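Local coordinates for protein-glutamate methylesterase/protein-glutamine glutaminase (Thermotoga maritima, PDB 3SFT) that probably removes methyl groups from methylated glutamates of chemoreceptors and deamidates specific receptor glutamines during chemotaxis, through its C-terminal catalytic domain, at residues I122-T127 against K147-T152. Residues are numbered along the deposited sequence; the frame is centred on the assembly and turned at random.
Sequences IYKSKT and KFYGGT
Lys124 lies against Tyr149 where two helix-to-strand turns meet side by side. Its CG sits 3.9 Å from Tyr149 CD1, and the two side chains cross obliquely. Tyr149 CB packs 3.7 Å from Lys124 CA. Tyr149 CG lies beside its own backbone N (chi1 -76°). The Tyr149 side chain also touches Ala120 and Glu121 of helix 112-123. Phe148 CD2 stands over the centre of one ring face. The amine of Lys124 turns back to Glu121 O. Ser125 adds a CA-H...O contact to Gly150 O.

Further along, Thr152 N donates a nearly straight hydrogen bond of 2.9 Å to Thr127 O. A water donates to both Ser125 O and Thr127 O. Gly151 CA comes within 3.3 Å of Thr127 O.

Each turn is also held from within. Lys124 O accepts from Thr127 N and, at 2.8 Å, from Thr127 OG1, both on the same face of its plane. Lys147 NZ donates in the carbonyl plane to Gly151 O and forms a salt bridge with Asp177. Gly150, with positive phi, is the C-prime residue of a Schellman motif ending helix 140-148. The Thr152-Thr127 bond begins the pairing of parallel strands 127-131 and 152-156, neighbours in the central sheet of the doubly wound alpha/beta fold of the CheB catalytic domain.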
loop_
_atom_site.group_PDB
_atom_site.type_symbol
_atom_site.label_atom_id
_atom_site.label_comp_id
_atom_site.label_asym_id
_atom_site.label_seq_id
_atom_site.Cartn_x
_atom_site.Cartn_y
_atom_site.Cartn_z
ATOM N N ILE A 122 -0.808 11.995 8.175
ATOM C CA ILE A 122 -2.177 12.471 7.991
ATOM C C ILE A 122 -3.203 11.644 8.759
ATOM O O ILE A 122 -4.000 12.190 9.522
ATOM C CB ILE A 122 -2.585 12.460 6.496
ATOM C CG1 ILE A 122 -1.702 13.416 5.691
ATOM C CG2 ILE A 122 -4.051 12.841 6.344
ATOM C CD1 ILE A 122 -1.992 13.397 4.203
ATOM N N TYR A 123 -3.193 10.333 8.532
ATOM C CA TYR A 123 -4.139 9.430 9.174
ATOM C C TYR A 123 -3.759 8.951 10.576
ATOM O O TYR A 123 -4.612 8.469 11.320
ATOM C CB TYR A 123 -4.417 8.235 8.260
ATOM C CG TYR A 123 -5.157 8.599 6.989
ATOM C CD1 TYR A 123 -6.540 8.444 6.896
ATOM C CD2 TYR A 123 -4.475 9.096 5.880
ATOM C CE1 TYR A 123 -7.228 8.776 5.724
ATOM C CE2 TYR A 123 -5.149 9.429 4.709
ATOM C CZ TYR A 123 -6.521 9.268 4.638
ATOM O OH TYR A 123 -7.182 9.598 3.479
ATOM N N LYS A 124 -2.484 9.072 10.924
ATOM C CA LYS A 124 -1.986 8.655 12.236
ATOM C C LYS A 124 -2.438 7.259 12.688
ATOM O O LYS A 124 -2.213 6.283 11.975
ATOM C CB LYS A 124 -2.302 9.723 13.292
ATOM C CG LYS A 124 -1.565 11.035 13.052
ATOM C CD LYS A 124 -1.768 12.014 14.198
ATOM C CE LYS A 124 -0.959 13.292 13.992
ATOM N NZ LYS A 124 -1.461 14.085 12.835
ATOM N N SER A 125 -3.099 7.163 13.842
ATOM C CA SER A 125 -3.545 5.863 14.354
ATOM C C SER A 125 -4.518 5.128 13.430
ATOM O O SER A 125 -4.719 3.924 13.573
ATOM C CB SER A 125 -4.149 5.995 15.759
ATOM O OG SER A 125 -5.433 6.596 15.728
ATOM N N LYS A 126 -5.103 5.846 12.474
ATOM C CA LYS A 126 -6.041 5.243 11.530
ATOM C C LYS A 126 -5.344 4.721 10.263
ATOM O O LYS A 126 -6.002 4.361 9.282
ATOM C CB LYS A 126 -7.143 6.250 11.159
ATOM C CG LYS A 126 -7.990 6.724 12.342
ATOM C CD LYS A 126 -8.556 5.546 13.131
ATOM C CE LYS A 126 -9.357 6.013 14.342
ATOM N NZ LYS A 126 -10.604 6.745 13.951
ATOM N N THR A 127 -4.013 4.688 10.289
ATOM C CA THR A 127 -3.226 4.208 9.155
ATOM C C THR A 127 -3.003 2.705 9.264
ATOM O O THR A 127 -2.681 2.189 10.333
ATOM C CB THR A 127 -1.833 4.884 9.092
ATOM O OG1 THR A 127 -1.982 6.303 9.187
ATOM C CG2 THR A 127 -1.121 4.544 7.776
ATOM N N LYS A 147 3.823 2.849 12.976
ATOM C CA LYS A 147 3.769 2.471 14.380
ATOM C C LYS A 147 3.991 3.674 15.295
ATOM O O LYS A 147 3.345 3.791 16.332
ATOM C CB LYS A 147 4.778 1.359 14.699
ATOM C CG LYS A 147 4.501 0.025 14.004
ATOM C CD LYS A 147 3.049 -0.441 14.170
ATOM C CE LYS A 147 2.637 -0.500 15.633
ATOM N NZ LYS A 147 1.234 -0.978 15.760
ATOM N N PHE A 148 4.896 4.566 14.899
ATOM C CA PHE A 148 5.191 5.776 15.674
ATOM C C PHE A 148 3.908 6.595 15.889
ATOM O O PHE A 148 3.742 7.233 16.931
ATOM C CB PHE A 148 6.252 6.626 14.956
ATOM C CG PHE A 148 6.655 7.870 15.709
ATOM C CD1 PHE A 148 7.613 7.811 16.718
ATOM C CD2 PHE A 148 6.072 9.104 15.411
ATOM C CE1 PHE A 148 7.986 8.961 17.424
ATOM C CE2 PHE A 148 6.434 10.259 16.107
ATOM C CZ PHE A 148 7.394 10.189 17.118
ATOM N N TYR A 149 2.998 6.546 14.918
ATOM C CA TYR A 149 1.737 7.276 15.000
ATOM C C TYR A 149 0.555 6.434 15.493
ATOM O O TYR A 149 -0.600 6.847 15.379
ATOM C CB TYR A 149 1.406 7.924 13.656
ATOM C CG TYR A 149 2.227 9.160 13.373
ATOM C CD1 TYR A 149 2.098 10.299 14.169
ATOM C CD2 TYR A 149 3.144 9.191 12.323
ATOM C CE1 TYR A 149 2.857 11.436 13.929
ATOM C CE2 TYR A 149 3.913 10.325 12.075
ATOM C CZ TYR A 149 3.762 11.444 12.883
ATOM O OH TYR A 149 4.516 12.572 12.646
ATOM N N GLY A 150 0.841 5.251 16.031
ATOM C CA GLY A 150 -0.222 4.404 16.543
ATOM C C GLY A 150 -1.010 3.617 15.516
ATOM O O GLY A 150 -2.058 3.056 15.834
ATOM N N GLY A 151 -0.514 3.578 14.281
ATOM C CA GLY A 151 -1.188 2.828 13.235
ATOM C C GLY A 151 -1.000 1.326 13.388
ATOM O O GLY A 151 -0.394 0.860 14.359
ATOM N N THR A 152 -1.476 0.576 12.400
ATOM C CA THR A 152 -1.406 -0.880 12.408
ATOM C C THR A 152 -0.624 -1.403 11.198
ATOM O O THR A 152 -0.773 -0.899 10.085
ATOM C CB THR A 152 -2.838 -1.476 12.405
ATOM O OG1 THR A 152 -3.519 -1.086 13.608
ATOM C CG2 THR A 152 -2.798 -2.998 12.315
HETATM O O HOH W 1 -4.791 1.706 11.967
#